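Local coordinates for protein Non-reducing end alpha-L-arabinofuranosidase BoGH43B (Bacteroides ovatus, PDB 5JOZ) that hydrolyses terminal non-reducing alpha-L-arabinofuranosyl residues from the side branches of xyloglucan, as a periplasmic glycosidase of family 43, at residues 17-22 against 45-50; 239-244 against 273-278. All blocks are in the same frame, centred on the assembly; numbering follows the deposited sequence.

Contact 1 of 2, residues 17-22 against 45-50; sequences PSICRV and KDLVHW
In the first four-stranded blade of the family 43 beta-propeller, the innermost strand, 18-22, meets the turn that joins the third and fourth strands through the side chain of Ile19. Ile19 points toward residues 45-50, and chi1 near -165° with chi2 156° stretches its longer branch, placing CD1 farthest from the strand, where it meets both partners. Ile19 CD1 lies 3.5 Å from Leu47 CD2 and 3.8 Å from Trp50 CH2. The indole is met at its edge, near the ring plane, on the benzene side; Ile19 crosses both partners at about a right angle. A long branched aliphatic suits this place, because it reaches past strand 25-29 to the turn between strands 40-44 and 51-55.

Asp46 shapes the turn: its OD1 accepts from two backbone amides, Val48 N at 2.9 Å, from above the carboxylate plane, and His49 N at 2.8 Å on the syn side, making an Asx turn and an Asx motif. Asp46 OD2, which lies in the plane of the imidazole, accepts a nearly straight bond from His49 ND1 (2.9 Å), and another from His303 N. These bonds would fix the rotation of both groups. Trp50 NE1 makes a weak bond to Leu47 O at 2.8 Å, tying the indole back to the turn. Leu47 also touches Phe26 within the blade and Trp250 of the last blade, whose Val252 meets Ile19. The Ile19 side chain is about 11 Å from that of Asp16, the probable proton acceptor. Apolar side chains thus pack between the faces of neighbouring four-stranded blades, as in the five-bladed propeller of family 43.

Contact 2 of 2, residues 239-244 against 273-278; sequences ADLVQL and APVTWD
Leu241 reaches with its two methyls over the intervening strand 249-256 toward two residues of strand 269-277. Leu241 CD2 rests 4.0 Å from Val275 CG2, an ordinary van der Waals contact in which the two side chains cross at about a right angle. The other branch, Leu241 CD1, approaches Trp277 CZ2 obliquely at 4.4 Å, near the limit of contact. With chi1 at -60° and chi2 extended, the two methyls diverge over the sheet face, CD2 toward Val275 and CD1 toward Trp277. Strands 234-243 and 269-277 are the first and third of a four-stranded antiparallel propeller blade. They share no backbone hydrogen bonds here: strand 249-256 lies between them, pairing through Val252 and Trp250 on one side and through Ala251 and Trp249 on the other. Ala251, which Val275 touches, is small, which probably helps Leu241 and Val275 to meet across the middle strand. Beta-branched Val275 fits an extended strand and offers a compact methyl to the leucine, while near the end of its strand the broad indole of Trp277 packs edge-to-face with Trp249 of the middle strand and Tyr188 of the preceding blade.

Both contacts are largely buried and purely apolar, and each joins the innermost strand of a propeller blade to a part further out, but in different blades: residues 17-22 and 45-50 belong to the first, 239-244 and 273-278 to the last. Contact 1 sets a strand against a loop whose shape Asp46 holds; contact 2 sets strand against strand and lies farther from the chain's centre. Hydrogen bonds appear where the blades meet, strand 18-22 facing strand 234-243: Arg21 NE probably donates to Gln243 O at 2.7 Å, Ser18 OG probably bonds to Asp240 OD2 at 2.9 Å, and Ile19 CG2 packs on Val242 CB. The first and last blades thus adjoin and close the propeller ring.

Contact 1 of 2, residues 17-22 against 45-50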
ATOM      1  N   PRO A  17      -5.436   6.787  -0.937  1.00 22.89           N
ATOM      2  CA  PRO A  17      -5.899   6.576  -2.299  1.00 23.85           C
ATOM      3  C   PRO A  17      -6.067   7.884  -3.048  1.00 24.35           C
ATOM      4  O   PRO A  17      -6.636   8.829  -2.480  1.00 24.69           O
ATOM      5  CB  PRO A  17      -7.258   5.885  -2.105  1.00 24.47           C
ATOM      6  CG  PRO A  17      -7.738   6.358  -0.783  1.00 24.08           C
ATOM      7  CD  PRO A  17      -6.488   6.461   0.044  1.00 26.06           C
ATOM      8  N   SER A  18      -5.576   7.943  -4.289  1.00 22.65           N
ATOM      9  CA  SER A  18      -5.877   9.064  -5.186  1.00 23.72           C
ATOM     10  C   SER A  18      -6.455   8.553  -6.499  1.00 25.52           C
ATOM     11  O   SER A  18      -5.917   7.620  -7.090  1.00 21.69           O
ATOM     12  CB  SER A  18      -4.639   9.902  -5.441  1.00 26.22           C
ATOM     13  OG  SER A  18      -4.947  10.984  -6.285  1.00 28.75           O
ATOM     14  N   ILE A  19      -7.532   9.190  -6.962  1.00 25.12           N
ATOM     15  CA  ILE A  19      -8.318   8.702  -8.109  1.00 26.87           C
ATOM     16  C   ILE A  19      -8.419   9.731  -9.230  1.00 25.74           C
ATOM     17  O   ILE A  19      -8.377  10.920  -8.975  1.00 25.48           O
ATOM     18  CB  ILE A  19      -9.756   8.320  -7.670  1.00 28.84           C
ATOM     19  CG1 ILE A  19     -10.459   7.490  -8.746  1.00 29.19           C
ATOM     20  CG2 ILE A  19     -10.598   9.549  -7.318  1.00 28.83           C
ATOM     21  CD1 ILE A  19     -11.573   6.633  -8.186  1.00 29.89           C
ATOM     22  N   CYS A  20      -8.568   9.259 -10.467  1.00 28.48           N
ATOM     23  CA  CYS A  20      -8.999  10.116 -11.569  1.00 27.91           C
ATOM     24  C   CYS A  20      -9.813   9.322 -12.563  1.00 25.51           C
ATOM     25  O   CYS A  20      -9.597   8.122 -12.744  1.00 31.33           O
ATOM     26  CB  CYS A  20      -7.817  10.806 -12.267  1.00 30.12           C
ATOM     27  SG  CYS A  20      -6.848   9.747 -13.358  1.00 41.06           S
ATOM     28  N   ARG A  21     -10.757  10.010 -13.197  1.00 29.21           N
ATOM     29  CA  ARG A  21     -11.602   9.442 -14.232  1.00 29.00           C
ATOM     30  C   ARG A  21     -11.178  10.022 -15.569  1.00 30.05           C
ATOM     31  O   ARG A  21     -11.067  11.237 -15.723  1.00 28.48           O
ATOM     32  CB  ARG A  21     -13.067   9.774 -13.971  1.00 29.65           C
ATOM     33  CG  ARG A  21     -14.026   9.070 -14.914  1.00 28.93           C
ATOM     34  CD  ARG A  21     -15.461   9.496 -14.658  1.00 30.14           C
ATOM     35  NE  ARG A  21     -15.662  10.911 -14.943  1.00 30.21           N
ATOM     36  CZ  ARG A  21     -15.731  11.445 -16.159  1.00 30.80           C
ATOM     37  NH1 ARG A  21     -15.912  12.758 -16.287  1.00 31.67           N
ATOM     38  NH2 ARG A  21     -15.607  10.695 -17.256  1.00 29.07           N
ATOM     39  N   VAL A  22     -10.942   9.130 -16.523  1.00 34.88           N
ATOM     40  CA  VAL A  22     -10.606   9.482 -17.892  1.00 33.87           C
ATOM     41  C   VAL A  22     -11.642   8.782 -18.779  1.00 33.90           C
ATOM     42  O   VAL A  22     -11.496   7.598 -19.079  1.00 31.25           O
ATOM     43  CB  VAL A  22      -9.180   9.002 -18.232  1.00 34.44           C
ATOM     44  CG1 VAL A  22      -8.821   9.367 -19.671  1.00 37.49           C
ATOM     45  CG2 VAL A  22      -8.170   9.571 -17.236  1.00 32.01           C
ATOM     46  N   LYS A  45     -13.840   0.171 -14.116  1.00 31.28           N
ATOM     47  CA  LYS A  45     -14.939   0.787 -14.883  1.00 31.70           C
ATOM     48  C   LYS A  45     -16.212   1.065 -14.061  1.00 30.27           C
ATOM     49  O   LYS A  45     -17.134   1.714 -14.561  1.00 34.09           O
ATOM     50  CB  LYS A  45     -15.283  -0.083 -16.101  1.00 31.03           C
ATOM     51  CG  LYS A  45     -14.080  -0.288 -17.013  1.00 33.45           C
ATOM     52  CD  LYS A  45     -14.438  -0.831 -18.383  1.00 37.51           C
ATOM     53  CE  LYS A  45     -13.304  -0.589 -19.376  1.00 37.74           C
ATOM     54  NZ  LYS A  45     -13.393   0.754 -20.005  1.00 37.23           N
ATOM     55  N   ASP A  46     -16.258   0.609 -12.811  1.00 28.11           N
ATOM     56  CA  ASP A  46     -17.445   0.789 -11.955  1.00 26.79           C
ATOM     57  C   ASP A  46     -17.162   1.327 -10.538  1.00 24.08           C
ATOM     58  O   ASP A  46     -18.068   1.334  -9.698  1.00 23.42           O
ATOM     59  CB  ASP A  46     -18.234  -0.529 -11.884  1.00 29.71           C
ATOM     60  CG  ASP A  46     -17.414  -1.711 -11.322  1.00 30.41           C
ATOM     61  OD1 ASP A  46     -16.390  -1.515 -10.630  1.00 28.75           O
ATOM     62  OD2 ASP A  46     -17.816  -2.864 -11.581  1.00 30.27           O
ATOM     63  N   LEU A  47     -15.927   1.779 -10.288  1.00 24.47           N
ATOM     64  CA  LEU A  47     -15.424   2.214  -8.948  1.00 24.10           C
ATOM     65  C   LEU A  47     -15.327   1.134  -7.866  1.00 22.81           C
ATOM     66  O   LEU A  47     -14.787   1.402  -6.788  1.00 22.07           O
ATOM     67  CB  LEU A  47     -16.203   3.412  -8.384  1.00 24.09           C
ATOM     68  CG  LEU A  47     -16.089   4.756  -9.093  1.00 24.12           C
ATOM     69  CD1 LEU A  47     -16.972   5.756  -8.378  1.00 26.02           C
ATOM     70  CD2 LEU A  47     -14.659   5.259  -9.115  1.00 26.70           C
ATOM     71  N   VAL A  48     -15.807  -0.077  -8.159  1.00 23.82           N
ATOM     72  CA  VAL A  48     -15.970  -1.126  -7.165  1.00 21.89           C
ATOM     73  C   VAL A  48     -14.979  -2.264  -7.389  1.00 24.88           C
ATOM     74  O   VAL A  48     -14.335  -2.709  -6.444  1.00 31.22           O
ATOM     75  CB  VAL A  48     -17.419  -1.657  -7.170  1.00 21.12           C
ATOM     76  CG1 VAL A  48     -17.562  -2.910  -6.305  1.00 19.98           C
ATOM     77  CG2 VAL A  48     -18.364  -0.569  -6.671  1.00 20.92           C
ATOM     78  N   HIS A  49     -14.887  -2.742  -8.627  1.00 24.16           N
ATOM     79  CA  HIS A  49     -14.011  -3.837  -8.985  1.00 24.34           C
ATOM     80  C   HIS A  49     -12.727  -3.287  -9.608  1.00 23.56           C
ATOM     81  O   HIS A  49     -12.746  -2.623 -10.646  1.00 23.74           O
ATOM     82  CB  HIS A  49     -14.737  -4.774  -9.934  1.00 25.30           C
ATOM     83  CG  HIS A  49     -15.970  -5.378  -9.337  1.00 30.91           C
ATOM     84  ND1 HIS A  49     -17.241  -4.949  -9.657  1.00 29.83           N
ATOM     85  CD2 HIS A  49     -16.124  -6.358  -8.417  1.00 32.20           C
ATOM     86  CE1 HIS A  49     -18.125  -5.647  -8.966  1.00 33.07           C
ATOM     87  NE2 HIS A  49     -17.472  -6.508  -8.204  1.00 33.69           N
ATOM     88  N   TRP A  50     -11.616  -3.575  -8.951  1.00 25.55           N
ATOM     89  CA  TRP A  50     -10.325  -3.001  -9.289  1.00 24.60           C
ATOM     90  C   TRP A  50      -9.355  -4.083  -9.730  1.00 24.68           C
ATOM     91  O   TRP A  50      -9.364  -5.189  -9.191  1.00 27.79           O
ATOM     92  CB  TRP A  50      -9.786  -2.218  -8.089  1.00 23.70           C
ATOM     93  CG  TRP A  50     -10.633  -0.997  -7.803  1.00 22.29           C
ATOM     94  CD1 TRP A  50     -11.722  -0.929  -6.993  1.00 21.53           C
ATOM     95  CD2 TRP A  50     -10.468   0.308  -8.364  1.00 21.79           C
ATOM     96  NE1 TRP A  50     -12.246   0.344  -7.004  1.00 22.01           N
ATOM     97  CE2 TRP A  50     -11.495   1.120  -7.843  1.00 21.93           C
ATOM     98  CE3 TRP A  50      -9.545   0.870  -9.256  1.00 24.47           C
ATOM     99  CZ2 TRP A  50     -11.626   2.467  -8.179  1.00 24.82           C
ATOM    100  CZ3 TRP A  50      -9.666   2.219  -9.587  1.00 23.05           C
ATOM    101  CH2 TRP A  50     -10.701   2.999  -9.052  1.00 24.62           C
TER

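Contact 2 of 2, residues 239-244 against 273-278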
ATOM      1  N   ALA A 239      -9.343  11.517   1.854  1.00 26.62           N
ATOM      2  CA  ALA A 239     -10.192  11.294   0.701  1.00 25.99           C
ATOM      3  C   ALA A 239      -9.730  12.040  -0.563  1.00 26.76           C
ATOM      4  O   ALA A 239      -8.945  12.982  -0.488  1.00 18.96           O
ATOM      5  CB  ALA A 239     -11.621  11.687   1.033  1.00 27.82           C
ATOM      6  N   ASP A 240     -10.230  11.566  -1.709  1.00 24.30           N
ATOM      7  CA  ASP A 240     -10.097  12.216  -3.001  1.00 27.08           C
ATOM      8  C   ASP A 240     -11.434  12.078  -3.739  1.00 24.79           C
ATOM      9  O   ASP A 240     -12.030  11.009  -3.732  1.00 28.25           O
ATOM     10  CB  ASP A 240      -8.955  11.578  -3.816  1.00 26.85           C
ATOM     11  CG  ASP A 240      -8.496  12.456  -4.999  1.00 30.81           C
ATOM     12  OD1 ASP A 240      -9.002  13.587  -5.181  1.00 33.03           O
ATOM     13  OD2 ASP A 240      -7.617  12.009  -5.769  1.00 27.59           O
ATOM     14  N   LEU A 241     -11.907  13.158  -4.350  1.00 24.06           N
ATOM     15  CA  LEU A 241     -13.215  13.162  -5.019  1.00 25.09           C
ATOM     16  C   LEU A 241     -13.098  12.741  -6.484  1.00 23.45           C
ATOM     17  O   LEU A 241     -12.049  12.855  -7.083  1.00 28.72           O
ATOM     18  CB  LEU A 241     -13.872  14.547  -4.920  1.00 23.13           C
ATOM     19  CG  LEU A 241     -14.158  15.121  -3.526  1.00 22.61           C
ATOM     20  CD1 LEU A 241     -14.932  16.420  -3.644  1.00 25.20           C
ATOM     21  CD2 LEU A 241     -14.927  14.173  -2.621  1.00 24.52           C
ATOM     22  N   VAL A 242     -14.187  12.229  -7.042  1.00 26.09           N
ATOM     23  CA  VAL A 242     -14.294  11.947  -8.482  1.00 25.42           C
ATOM     24  C   VAL A 242     -15.734  12.163  -8.913  1.00 24.03           C
ATOM     25  O   VAL A 242     -16.662  11.800  -8.184  1.00 23.31           O
ATOM     26  CB  VAL A 242     -13.872  10.496  -8.835  1.00 27.65           C
ATOM     27  CG1 VAL A 242     -14.648   9.455  -8.022  1.00 28.53           C
ATOM     28  CG2 VAL A 242     -14.027  10.226 -10.323  1.00 27.09           C
ATOM     29  N   GLN A 243     -15.928  12.744 -10.087  1.00 22.64           N
ATOM     30  CA  GLN A 243     -17.271  12.976 -10.601  1.00 23.99           C
ATOM     31  C   GLN A 243     -17.520  12.067 -11.804  1.00 23.81           C
ATOM     32  O   GLN A 243     -16.656  11.919 -12.664  1.00 22.57           O
ATOM     33  CB  GLN A 243     -17.463  14.447 -10.992  1.00 24.31           C
ATOM     34  CG  GLN A 243     -18.925  14.798 -11.240  1.00 27.45           C
ATOM     35  CD  GLN A 243     -19.158  16.202 -11.806  1.00 29.29           C
ATOM     36  OE1 GLN A 243     -18.320  16.757 -12.503  1.00 29.94           O
ATOM     37  NE2 GLN A 243     -20.330  16.765 -11.517  1.00 28.49           N
ATOM     38  N   LEU A 244     -18.719  11.492 -11.860  1.00 27.65           N
ATOM     39  CA  LEU A 244     -19.144  10.632 -12.970  1.00 29.45           C
ATOM     40  C   LEU A 244     -19.813  11.442 -14.082  1.00 29.21           C
ATOM     41  O   LEU A 244     -20.213  12.584 -13.878  1.00 33.07           O
ATOM     42  CB  LEU A 244     -20.137   9.584 -12.468  1.00 27.04           C
ATOM     43  CG  LEU A 244     -19.752   8.801 -11.225  1.00 28.36           C
ATOM     44  CD1 LEU A 244     -20.819   7.776 -10.862  1.00 29.82           C
ATOM     45  CD2 LEU A 244     -18.429   8.115 -11.445  1.00 32.08           C
ATOM     46  N   ALA A 273     -17.252   5.959  -0.895  1.00 25.48           N
ATOM     47  CA  ALA A 273     -18.495   6.503  -0.348  1.00 26.63           C
ATOM     48  C   ALA A 273     -19.132   7.548  -1.274  1.00 26.37           C
ATOM     49  O   ALA A 273     -18.419   8.328  -1.898  1.00 24.24           O
ATOM     50  CB  ALA A 273     -18.244   7.090   1.033  1.00 26.27           C
ATOM     51  N   PRO A 274     -20.478   7.566  -1.358  1.00 27.15           N
ATOM     52  CA  PRO A 274     -21.161   8.574  -2.143  1.00 26.71           C
ATOM     53  C   PRO A 274     -21.135   9.920  -1.423  1.00 27.06           C
ATOM     54  O   PRO A 274     -21.276   9.971  -0.204  1.00 28.18           O
ATOM     55  CB  PRO A 274     -22.588   8.035  -2.234  1.00 28.72           C
ATOM     56  CG  PRO A 274     -22.781   7.296  -0.950  1.00 28.48           C
ATOM     57  CD  PRO A 274     -21.433   6.758  -0.568  1.00 30.64           C
ATOM     58  N   VAL A 275     -20.929  10.983  -2.195  1.00 29.26           N
ATOM     59  CA  VAL A 275     -20.845  12.348  -1.690  1.00 26.98           C
ATOM     60  C   VAL A 275     -22.059  13.111  -2.205  1.00 24.49           C
ATOM     61  O   VAL A 275     -22.345  13.098  -3.393  1.00 29.03           O
ATOM     62  CB  VAL A 275     -19.549  13.030  -2.189  1.00 26.98           C
ATOM     63  CG1 VAL A 275     -19.496  14.502  -1.781  1.00 25.37           C
ATOM     64  CG2 VAL A 275     -18.338  12.282  -1.663  1.00 27.99           C
ATOM     65  N   THR A 276     -22.757  13.783  -1.304  1.00 27.77           N
ATOM     66  CA  THR A 276     -23.945  14.564  -1.646  1.00 28.79           C
ATOM     67  C   THR A 276     -23.695  16.038  -1.373  1.00 23.88           C
ATOM     68  O   THR A 276     -23.176  16.376  -0.334  1.00 23.85           O
ATOM     69  CB  THR A 276     -25.113  14.096  -0.788  1.00 29.23           C
ATOM     70  OG1 THR A 276     -25.171  12.667  -0.855  1.00 30.91           O
ATOM     71  CG2 THR A 276     -26.435  14.709  -1.274  1.00 31.00           C
ATOM     72  N   TRP A 277     -24.063  16.898  -2.314  1.00 27.17           N
ATOM     73  CA  TRP A 277     -23.943  18.350  -2.151  1.00 28.21           C
ATOM     74  C   TRP A 277     -25.251  18.930  -1.660  1.00 26.89           C
ATOM     75  O   TRP A 277     -26.299  18.633  -2.223  1.00 26.51           O
ATOM     76  CB  TRP A 277     -23.570  18.997  -3.480  1.00 30.13           C
ATOM     77  CG  TRP A 277     -22.239  18.542  -3.949  1.00 30.46           C
ATOM     78  CD1 TRP A 277     -21.968  17.420  -4.649  1.00 29.18           C
ATOM     79  CD2 TRP A 277     -20.984  19.185  -3.715  1.00 28.26           C
ATOM     80  NE1 TRP A 277     -20.626  17.332  -4.893  1.00 26.66           N
ATOM     81  CE2 TRP A 277     -19.994  18.394  -4.325  1.00 25.01           C
ATOM     82  CE3 TRP A 277     -20.602  20.356  -3.058  1.00 26.08           C
ATOM     83  CZ2 TRP A 277     -18.643  18.734  -4.308  1.00 28.35           C
ATOM     84  CZ3 TRP A 277     -19.257  20.696  -3.034  1.00 28.69           C
ATOM     85  CH2 TRP A 277     -18.290  19.884  -3.653  1.00 24.94           C
ATOM     86  N   ASP A 278     -25.195  19.735  -0.599  1.00 28.61           N
ATOM     87  CA  ASP A 278     -26.391  20.399  -0.075  1.00 28.57           C
ATOM     88  C   ASP A 278     -26.708  21.658  -0.897  1.00 30.94           C
ATOM     89  O   ASP A 278     -25.958  22.029  -1.812  1.00 25.51           O
ATOM     90  CB  ASP A 278     -26.271  20.685   1.433  1.00 27.28           C
ATOM     91  CG  ASP A 278     -25.338  21.847   1.775  1.00 29.03           C
ATOM     92  OD1 ASP A 278     -24.775  22.514   0.885  1.00 29.16           O
ATOM     93  OD2 ASP A 278     -25.164  22.097   2.984  1.00 34.68           O
TER